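PDB 6RJ1: Mgp-operon protein 3 from Mycoplasma pneumoniae, which probably takes part in cytadhesion as the P40/P90 partner of adhesin P1, its extracellular region helping this human pathogen attach to host cells. Local coordinates for residues L36-D44 and V54-V62; F84-L93 and S106-Y114. All coordinates share one frame; numbering follows the deposited sequence.

Interaction 1: L36-D44 and V54-V62; sequences LHPSYELVD and VALVRSALV
Ser-59 OG is held from two directions: it shares a 2.7 Å hydrogen bond with Ser-39 OG, and it accepts from the backbone N of Leu-61, closing an ST turn. Ser-39 OG is in turn bonded to His-37 ND1, which also receives the backbone N of Ser-39, so a short polar chain joins His-37 and Ser-39 to the turn from Ser-59 to Val-62. Beside it, CB of Ser-59 sits over the centre of the Tyr-40 ring, a CH-pi contact 9° off the ring normal, while Leu-36 CD2 covers the opposite face towards the rim; the ring's OH reaches Ala-112 O. On this same face of the hairpin, Val-57 CG2 meets Leu-36 CD1 at 3.6 Å. Glu-41 and Arg-58 form a hydrogen-bonded antiparallel pair, with Glu-41 N to Arg-58 O at 2.8 Å. Arg-58 CG stands between its own N and carbonyl carbon (chi1 70°), and the chain extends to NE alongside Glu-41, giving a weak salt bridge, OE2 to NE 3.4 Å. Val-43 CG1 lies over a face of the guanidinium, whose NH1 is bonded to His-452 O. Val-43 and Asp-44 both face Leu-56, a classic beta bulge: Val-43 N donates almost straight to Leu-56 O (174°), and Leu-56 N to Asp-44 O. The weak salt bridge probably adds less than the backbone bonds and the buried serine hydroxyls, bonded to each other and each to one further group.

Interaction 2: F84-L93 and S106-Y114; sequences FDTQESQKAL and SNSQDFASY
The Phe-84 ring slants across Asp-110, its plane 41° from the carboxylate, with Phe-84 CB 3.5 Å from Asp-110 CB; its far end, CZ, reaches Ala-112 CB at 3.6 Å. Phe-111 instead offers its edge to helix 86-93: CD1 meets Ser-89 CB at 3.6 Å, and CZ meets Leu-93 CD1, one helical turn on, at 3.8 Å. Gln-109 CG lies over the centre of one face of this ring. With chi1 of Asp-110 at 45°, the carboxylate sits between its own N and carbonyl carbon, where OD1 can accept from Ala-112 N in an Asx turn; OD2 pairs with Lys-133. No direct hydrogen bond crosses the contact, but a water donates to both Ser-89 OG and Asp-110 O, 2.7 Å from each; Ser-89 OG also hydrogen-bonds to Leu-61 O. Near the start of the helix, Thr-86 CG2 lies beside Ser-108 OG. The helix itself starts with Asp-85 as N-cap, its OD1 accepting from Glu-88 N. Thus the loop leading into strand 114-121 passes across helix 86-93, with Phe-84 edge-to-face against Tyr-451 and touching strands 64-66 and 125-135, while Phe-111 packs on Ser-59 of strand 52-59.

From the N terminus, interaction 1 comes first, where strand 52-59 turns back on strand 40-48 and closes a short hairpin. The chain then passes through strands 64-66 and 82-84 to helix 86-93, and interaction 2 closes the next loop, around an unmodelled part, before the chain enters strand 114-121. The two loops follow in series, neither nesting nor crossing. Their centres nevertheless lie about 13 Å apart, and they meet at two places, where Tyr-40 reaches Ala-112 and where Leu-61 reaches Ser-89. Strand 114-121 then pairs with strand 52-59, so the helix and its covering loop are tied to the edge of the mixed sheet where strand 40-48 is outermost.

Interaction 1: L36-D44 and V54-V62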
loop_
_atom_site.group_PDB
_atom_site.type_symbol
_atom_site.label_atom_id
_atom_site.label_comp_id
_atom_site.label_asym_id
_atom_site.label_seq_id
_atom_site.Cartn_x
_atom_site.Cartn_y
_atom_site.Cartn_z
ATOM N N LEU A 36 19.547 -22.083 -8.795
ATOM C CA LEU A 36 19.759 -20.764 -8.212
ATOM C C LEU A 36 20.574 -20.822 -6.930
ATOM O O LEU A 36 20.611 -21.852 -6.252
ATOM C CB LEU A 36 18.421 -20.045 -7.978
ATOM C CG LEU A 36 17.683 -19.566 -9.230
ATOM C CD1 LEU A 36 16.293 -19.160 -8.897
ATOM C CD2 LEU A 36 18.397 -18.403 -9.903
ATOM N N HIS A 37 21.244 -19.704 -6.624
ATOM C CA HIS A 37 22.079 -19.498 -5.451
ATOM C C HIS A 37 21.267 -19.700 -4.142
ATOM O O HIS A 37 20.094 -19.297 -4.090
ATOM C CB HIS A 37 22.678 -18.075 -5.505
ATOM C CG HIS A 37 23.710 -17.820 -4.451
ATOM N ND1 HIS A 37 23.357 -17.368 -3.189
ATOM C CD2 HIS A 37 25.044 -18.039 -4.476
ATOM C CE1 HIS A 37 24.487 -17.293 -2.505
ATOM N NE2 HIS A 37 25.528 -17.680 -3.238
ATOM N N PRO A 38 21.888 -20.289 -3.077
ATOM C CA PRO A 38 21.166 -20.498 -1.804
ATOM C C PRO A 38 20.493 -19.281 -1.171
ATOM O O PRO A 38 19.568 -19.471 -0.382
ATOM C CB PRO A 38 22.246 -21.054 -0.875
ATOM C CG PRO A 38 23.235 -21.668 -1.769
ATOM C CD PRO A 38 23.260 -20.834 -3.001
ATOM N N SER A 39 20.932 -18.049 -1.500
ATOM C CA SER A 39 20.339 -16.809 -0.963
ATOM C C SER A 39 18.917 -16.540 -1.475
ATOM O O SER A 39 18.207 -15.702 -0.899
ATOM C CB SER A 39 21.225 -15.603 -1.251
ATOM O OG SER A 39 21.350 -15.381 -2.646
ATOM N N TYR A 40 18.514 -17.225 -2.565
ATOM C CA TYR A 40 17.179 -17.078 -3.120
ATOM C C TYR A 40 16.134 -17.653 -2.193
ATOM O O TYR A 40 16.363 -18.664 -1.530
ATOM C CB TYR A 40 17.068 -17.645 -4.531
ATOM C CG TYR A 40 17.610 -16.713 -5.589
ATOM C CD1 TYR A 40 16.835 -15.670 -6.091
ATOM C CD2 TYR A 40 18.893 -16.879 -6.101
ATOM C CE1 TYR A 40 17.331 -14.806 -7.065
ATOM C CE2 TYR A 40 19.396 -16.029 -7.081
ATOM C CZ TYR A 40 18.610 -14.994 -7.561
ATOM O OH TYR A 40 19.098 -14.173 -8.546
ATOM N N GLU A 41 15.004 -16.960 -2.114
ATOM C CA GLU A 41 13.891 -17.258 -1.234
ATOM C C GLU A 41 12.586 -17.199 -2.044
ATOM O O GLU A 41 12.369 -16.242 -2.794
ATOM C CB GLU A 41 13.911 -16.229 -0.082
ATOM C CG GLU A 41 12.745 -16.272 0.895
ATOM C CD GLU A 41 12.286 -14.911 1.407
ATOM O OE1 GLU A 41 12.301 -14.720 2.645
ATOM O OE2 GLU A 41 11.911 -14.038 0.586
ATOM N N LEU A 42 11.738 -18.247 -1.911
ATOM C CA LEU A 42 10.446 -18.319 -2.589
ATOM C C LEU A 42 9.472 -17.367 -1.884
ATOM O O LEU A 42 9.254 -17.498 -0.678
ATOM C CB LEU A 42 9.938 -19.769 -2.637
ATOM C CG LEU A 42 8.482 -19.988 -3.056
ATOM C CD1 LEU A 42 8.247 -19.609 -4.501
ATOM C CD2 LEU A 42 8.057 -21.419 -2.807
ATOM N N VAL A 43 8.945 -16.374 -2.634
ATOM C CA VAL A 43 8.060 -15.294 -2.148
ATOM C C VAL A 43 6.595 -15.568 -2.453
ATOM O O VAL A 43 5.738 -15.275 -1.624
ATOM C CB VAL A 43 8.462 -13.898 -2.701
ATOM C CG1 VAL A 43 7.934 -12.783 -1.813
ATOM C CG2 VAL A 43 9.962 -13.771 -2.862
ATOM N N ASP A 44 6.301 -16.064 -3.658
ATOM C CA ASP A 44 4.939 -16.359 -4.113
ATOM C C ASP A 44 5.008 -17.422 -5.181
ATOM O O ASP A 44 6.046 -17.590 -5.816
ATOM C CB ASP A 44 4.247 -15.080 -4.663
ATOM C CG ASP A 44 2.732 -15.160 -4.838
ATOM O OD1 ASP A 44 2.134 -16.203 -4.458
ATOM O OD2 ASP A 44 2.141 -14.176 -5.344
ATOM N N VAL A 54 4.086 -21.734 -11.563
ATOM C CA VAL A 54 4.827 -20.481 -11.657
ATOM C C VAL A 54 5.280 -20.074 -10.250
ATOM O O VAL A 54 4.473 -20.107 -9.324
ATOM C CB VAL A 54 3.958 -19.385 -12.339
ATOM C CG1 VAL A 54 4.718 -18.074 -12.472
ATOM C CG2 VAL A 54 3.452 -19.855 -13.702
ATOM N N ALA A 55 6.566 -19.716 -10.086
ATOM C CA ALA A 55 7.123 -19.297 -8.792
ATOM C C ALA A 55 7.840 -17.942 -8.897
ATOM O O ALA A 55 8.239 -17.544 -9.987
ATOM C CB ALA A 55 8.069 -20.365 -8.251
ATOM N N LEU A 56 7.971 -17.230 -7.768
ATOM C CA LEU A 56 8.640 -15.936 -7.660
ATOM C C LEU A 56 9.712 -16.039 -6.577
ATOM O O LEU A 56 9.414 -16.383 -5.427
ATOM C CB LEU A 56 7.626 -14.828 -7.317
ATOM C CG LEU A 56 8.150 -13.389 -7.198
ATOM C CD1 LEU A 56 8.826 -12.930 -8.484
ATOM C CD2 LEU A 56 7.034 -12.441 -6.825
ATOM N N VAL A 57 10.955 -15.758 -6.950
ATOM C CA VAL A 57 12.092 -15.846 -6.030
ATOM C C VAL A 57 12.931 -14.563 -6.022
ATOM O O VAL A 57 13.124 -13.941 -7.070
ATOM C CB VAL A 57 12.983 -17.107 -6.285
ATOM C CG1 VAL A 57 12.263 -18.403 -5.911
ATOM C CG2 VAL A 57 13.503 -17.155 -7.719
ATOM N N ARG A 58 13.469 -14.210 -4.850
ATOM C CA ARG A 58 14.327 -13.043 -4.669
ATOM C C ARG A 58 15.500 -13.370 -3.751
ATOM O O ARG A 58 15.411 -14.306 -2.972
ATOM C CB ARG A 58 13.515 -11.830 -4.158
ATOM C CG ARG A 58 13.028 -11.938 -2.730
ATOM C CD ARG A 58 12.069 -10.825 -2.377
ATOM N NE ARG A 58 11.476 -11.046 -1.056
ATOM C CZ ARG A 58 10.564 -10.261 -0.502
ATOM N NH1 ARG A 58 10.122 -9.187 -1.146
ATOM N NH2 ARG A 58 10.086 -10.541 0.702
ATOM N N SER A 59 16.589 -12.604 -3.837
ATOM C CA SER A 59 17.771 -12.820 -3.005
ATOM C C SER A 59 18.093 -11.580 -2.196
ATOM O O SER A 59 18.005 -10.468 -2.723
ATOM C CB SER A 59 18.967 -13.222 -3.864
ATOM O OG SER A 59 20.205 -13.008 -3.208
ATOM N N ALA A 60 18.500 -11.774 -0.922
ATOM C CA ALA A 60 18.894 -10.696 -0.004
ATOM C C ALA A 60 20.274 -10.123 -0.397
ATOM O O ALA A 60 20.773 -9.185 0.233
ATOM C CB ALA A 60 18.923 -11.217 1.422
ATOM N N LEU A 61 20.886 -10.695 -1.437
ATOM C CA LEU A 61 22.177 -10.251 -1.931
ATOM C C LEU A 61 22.045 -9.288 -3.099
ATOM O O LEU A 61 23.065 -8.811 -3.595
ATOM C CB LEU A 61 23.077 -11.442 -2.297
ATOM C CG LEU A 61 23.664 -12.235 -1.133
ATOM C CD1 LEU A 61 24.262 -13.525 -1.626
ATOM C CD2 LEU A 61 24.705 -11.436 -0.369
ATOM N N VAL A 62 20.802 -8.991 -3.539
ATOM C CA VAL A 62 20.553 -8.058 -4.638
ATOM C C VAL A 62 20.992 -6.640 -4.223
ATOM O O VAL A 62 20.716 -6.226 -3.099
ATOM C CB VAL A 62 19.090 -8.130 -5.174
ATOM C CG1 VAL A 62 18.077 -7.505 -4.211
ATOM C CG2 VAL A 62 18.979 -7.511 -6.561
#

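Interaction 2: F84-L93 and S106-Y114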
loop_
_atom_site.group_PDB
_atom_site.type_symbol
_atom_site.label_atom_id
_atom_site.label_comp_id
_atom_site.label_asym_id
_atom_site.label_seq_id
_atom_site.Cartn_x
_atom_site.Cartn_y
_atom_site.Cartn_z
ATOM N N PHE A 84 22.093 -2.876 -11.548
ATOM C CA PHE A 84 22.441 -3.745 -10.440
ATOM C C PHE A 84 23.922 -3.549 -10.108
ATOM O O PHE A 84 24.760 -3.528 -11.015
ATOM C CB PHE A 84 22.132 -5.215 -10.764
ATOM C CG PHE A 84 20.669 -5.582 -10.892
ATOM C CD1 PHE A 84 19.838 -5.613 -9.773
ATOM C CD2 PHE A 84 20.134 -5.954 -12.119
ATOM C CE1 PHE A 84 18.493 -5.964 -9.891
ATOM C CE2 PHE A 84 18.786 -6.317 -12.232
ATOM C CZ PHE A 84 17.974 -6.312 -11.119
ATOM N N ASP A 85 24.231 -3.352 -8.815
ATOM C CA ASP A 85 25.587 -3.165 -8.311
ATOM C C ASP A 85 26.217 -4.520 -7.963
ATOM O O ASP A 85 26.201 -4.941 -6.801
ATOM C CB ASP A 85 25.606 -2.201 -7.107
ATOM C CG ASP A 85 26.930 -1.474 -6.932
ATOM O OD1 ASP A 85 27.961 -2.150 -6.683
ATOM O OD2 ASP A 85 26.944 -0.233 -7.075
ATOM N N THR A 86 26.773 -5.191 -8.991
ATOM C CA THR A 86 27.441 -6.496 -8.925
ATOM C C THR A 86 28.600 -6.497 -7.905
ATOM O O THR A 86 28.781 -7.490 -7.193
ATOM C CB THR A 86 27.849 -6.922 -10.352
ATOM O OG1 THR A 86 26.657 -7.164 -11.102
ATOM C CG2 THR A 86 28.726 -8.179 -10.388
ATOM N N GLN A 87 29.346 -5.377 -7.820
ATOM C CA GLN A 87 30.463 -5.182 -6.896
ATOM C C GLN A 87 30.014 -5.203 -5.428
ATOM O O GLN A 87 30.681 -5.829 -4.601
ATOM C CB GLN A 87 31.220 -3.885 -7.224
ATOM C CG GLN A 87 32.086 -3.991 -8.479
ATOM C CD GLN A 87 32.786 -2.697 -8.829
ATOM O OE1 GLN A 87 32.184 -1.612 -8.861
ATOM N NE2 GLN A 87 34.078 -2.788 -9.125
ATOM N N GLU A 88 28.878 -4.539 -5.115
ATOM C CA GLU A 88 28.294 -4.495 -3.773
ATOM C C GLU A 88 27.699 -5.857 -3.402
ATOM O O GLU A 88 27.787 -6.259 -2.244
ATOM C CB GLU A 88 27.215 -3.404 -3.677
ATOM C CG GLU A 88 27.592 -2.209 -2.816
ATOM C CD GLU A 88 27.639 -2.437 -1.318
ATOM O OE1 GLU A 88 26.649 -2.960 -0.759
ATOM O OE2 GLU A 88 28.665 -2.071 -0.701
ATOM N N SER A 89 27.092 -6.555 -4.385
ATOM C CA SER A 89 26.485 -7.878 -4.213
ATOM C C SER A 89 27.553 -8.908 -3.842
ATOM O O SER A 89 27.305 -9.775 -3.004
ATOM C CB SER A 89 25.757 -8.297 -5.485
ATOM O OG SER A 89 24.498 -7.656 -5.592
ATOM N N GLN A 90 28.749 -8.793 -4.448
ATOM C CA GLN A 90 29.892 -9.654 -4.165
ATOM C C GLN A 90 30.439 -9.280 -2.790
ATOM O O GLN A 90 30.827 -10.167 -2.031
ATOM C CB GLN A 90 30.974 -9.497 -5.244
ATOM C CG GLN A 90 32.004 -10.642 -5.273
ATOM C CD GLN A 90 31.510 -11.889 -5.975
ATOM O OE1 GLN A 90 31.177 -12.898 -5.344
ATOM N NE2 GLN A 90 31.465 -11.855 -7.301
ATOM N N LYS A 91 30.432 -7.969 -2.461
ATOM C CA LYS A 91 30.900 -7.435 -1.179
ATOM C C LYS A 91 30.039 -7.989 -0.039
ATOM O O LYS A 91 30.576 -8.426 0.981
ATOM C CB LYS A 91 30.878 -5.894 -1.199
ATOM C CG LYS A 91 31.709 -5.234 -0.103
ATOM C CD LYS A 91 31.526 -3.723 -0.100
ATOM C CE LYS A 91 32.193 -3.064 1.082
ATOM N NZ LYS A 91 31.907 -1.606 1.128
ATOM N N ALA A 92 28.709 -8.010 -0.248
ATOM C CA ALA A 92 27.717 -8.509 0.698
ATOM C C ALA A 92 27.809 -10.022 0.887
ATOM O O ALA A 92 27.500 -10.505 1.980
ATOM C CB ALA A 92 26.320 -8.116 0.248
ATOM N N LEU A 93 28.247 -10.764 -0.160
ATOM C CA LEU A 93 28.422 -12.222 -0.133
ATOM C C LEU A 93 29.470 -12.600 0.913
ATOM O O LEU A 93 29.258 -13.549 1.676
ATOM C CB LEU A 93 28.843 -12.758 -1.518
ATOM C CG LEU A 93 28.059 -13.953 -2.090
ATOM C CD1 LEU A 93 28.486 -14.244 -3.512
ATOM C CD2 LEU A 93 28.246 -15.216 -1.258
ATOM N N SER A 106 30.205 -19.894 -7.686
ATOM C CA SER A 106 31.322 -18.945 -7.730
ATOM C C SER A 106 31.259 -17.959 -8.927
ATOM O O SER A 106 32.244 -17.253 -9.187
ATOM C CB SER A 106 32.660 -19.686 -7.707
ATOM O OG SER A 106 32.919 -20.301 -6.456
ATOM N N ASN A 107 30.103 -17.897 -9.634
ATOM C CA ASN A 107 29.908 -17.041 -10.809
ATOM C C ASN A 107 29.343 -15.654 -10.482
ATOM O O ASN A 107 28.418 -15.541 -9.671
ATOM C CB ASN A 107 29.033 -17.746 -11.865
ATOM C CG ASN A 107 29.703 -18.855 -12.650
ATOM O OD1 ASN A 107 30.892 -18.805 -12.996
ATOM N ND2 ASN A 107 28.929 -19.877 -12.977
ATOM N N SER A 108 29.888 -14.604 -11.143
ATOM C CA SER A 108 29.448 -13.206 -11.004
ATOM C C SER A 108 27.978 -13.080 -11.418
ATOM O O SER A 108 27.582 -13.587 -12.480
ATOM C CB SER A 108 30.314 -12.269 -11.844
ATOM O OG SER A 108 29.812 -10.939 -11.825
ATOM N N GLN A 109 27.168 -12.475 -10.536
ATOM C CA GLN A 109 25.728 -12.316 -10.724
ATOM C C GLN A 109 25.200 -11.109 -9.981
ATOM O O GLN A 109 25.762 -10.706 -8.958
ATOM C CB GLN A 109 24.962 -13.595 -10.304
ATOM C CG GLN A 109 25.277 -14.083 -8.890
ATOM C CD GLN A 109 24.773 -15.470 -8.584
ATOM O OE1 GLN A 109 23.568 -15.737 -8.581
ATOM N NE2 GLN A 109 25.696 -16.381 -8.288
ATOM N N ASP A 110 24.103 -10.552 -10.501
ATOM C CA ASP A 110 23.383 -9.402 -9.962
ATOM C C ASP A 110 22.362 -9.768 -8.870
ATOM O O ASP A 110 21.851 -8.868 -8.203
ATOM C CB ASP A 110 22.674 -8.660 -11.104
ATOM C CG ASP A 110 21.924 -9.533 -12.102
ATOM O OD1 ASP A 110 21.251 -10.494 -11.666
ATOM O OD2 ASP A 110 22.020 -9.257 -13.311
ATOM N N PHE A 111 22.051 -11.082 -8.715
ATOM C CA PHE A 111 21.077 -11.648 -7.768
ATOM C C PHE A 111 19.669 -11.054 -7.955
ATOM O O PHE A 111 18.930 -10.873 -6.986
ATOM C CB PHE A 111 21.549 -11.568 -6.302
ATOM C CG PHE A 111 22.902 -12.176 -6.021
ATOM C CD1 PHE A 111 24.055 -11.419 -6.132
ATOM C CD2 PHE A 111 23.018 -13.497 -5.594
ATOM C CE1 PHE A 111 25.304 -11.974 -5.847
ATOM C CE2 PHE A 111 24.269 -14.046 -5.299
ATOM C CZ PHE A 111 25.401 -13.281 -5.423
ATOM N N ALA A 112 19.297 -10.773 -9.222
ATOM C CA ALA A 112 17.992 -10.238 -9.604
ATOM C C ALA A 112 16.892 -11.245 -9.284
ATOM O O ALA A 112 17.146 -12.450 -9.224
ATOM C CB ALA A 112 17.977 -9.929 -11.091
ATOM N N SER A 113 15.668 -10.758 -9.095
ATOM C CA SER A 113 14.523 -11.619 -8.845
ATOM C C SER A 113 14.105 -12.359 -10.118
ATOM O O SER A 113 14.292 -11.857 -11.231
ATOM C CB SER A 113 13.364 -10.805 -8.300
ATOM O OG SER A 113 13.739 -10.174 -7.087
ATOM N N TYR A 114 13.566 -13.567 -9.952
ATOM C CA TYR A 114 13.130 -14.378 -11.083
ATOM C C TYR A 114 11.732 -14.909 -10.918
ATOM O O TYR A 114 11.272 -15.149 -9.799
ATOM C CB TYR A 114 14.075 -15.574 -11.305
ATOM C CG TYR A 114 15.396 -15.210 -11.933
ATOM C CD1 TYR A 114 15.535 -15.130 -13.318
ATOM C CD2 TYR A 114 16.520 -14.970 -11.149
ATOM C CE1 TYR A 114 16.754 -14.794 -13.903
ATOM C CE2 TYR A 114 17.743 -14.628 -11.720
ATOM C CZ TYR A 114 17.858 -14.542 -13.100
ATOM O OH TYR A 114 19.068 -14.198 -13.659
HETATM O O HOH W 1 23.193 -6.570 -7.697
#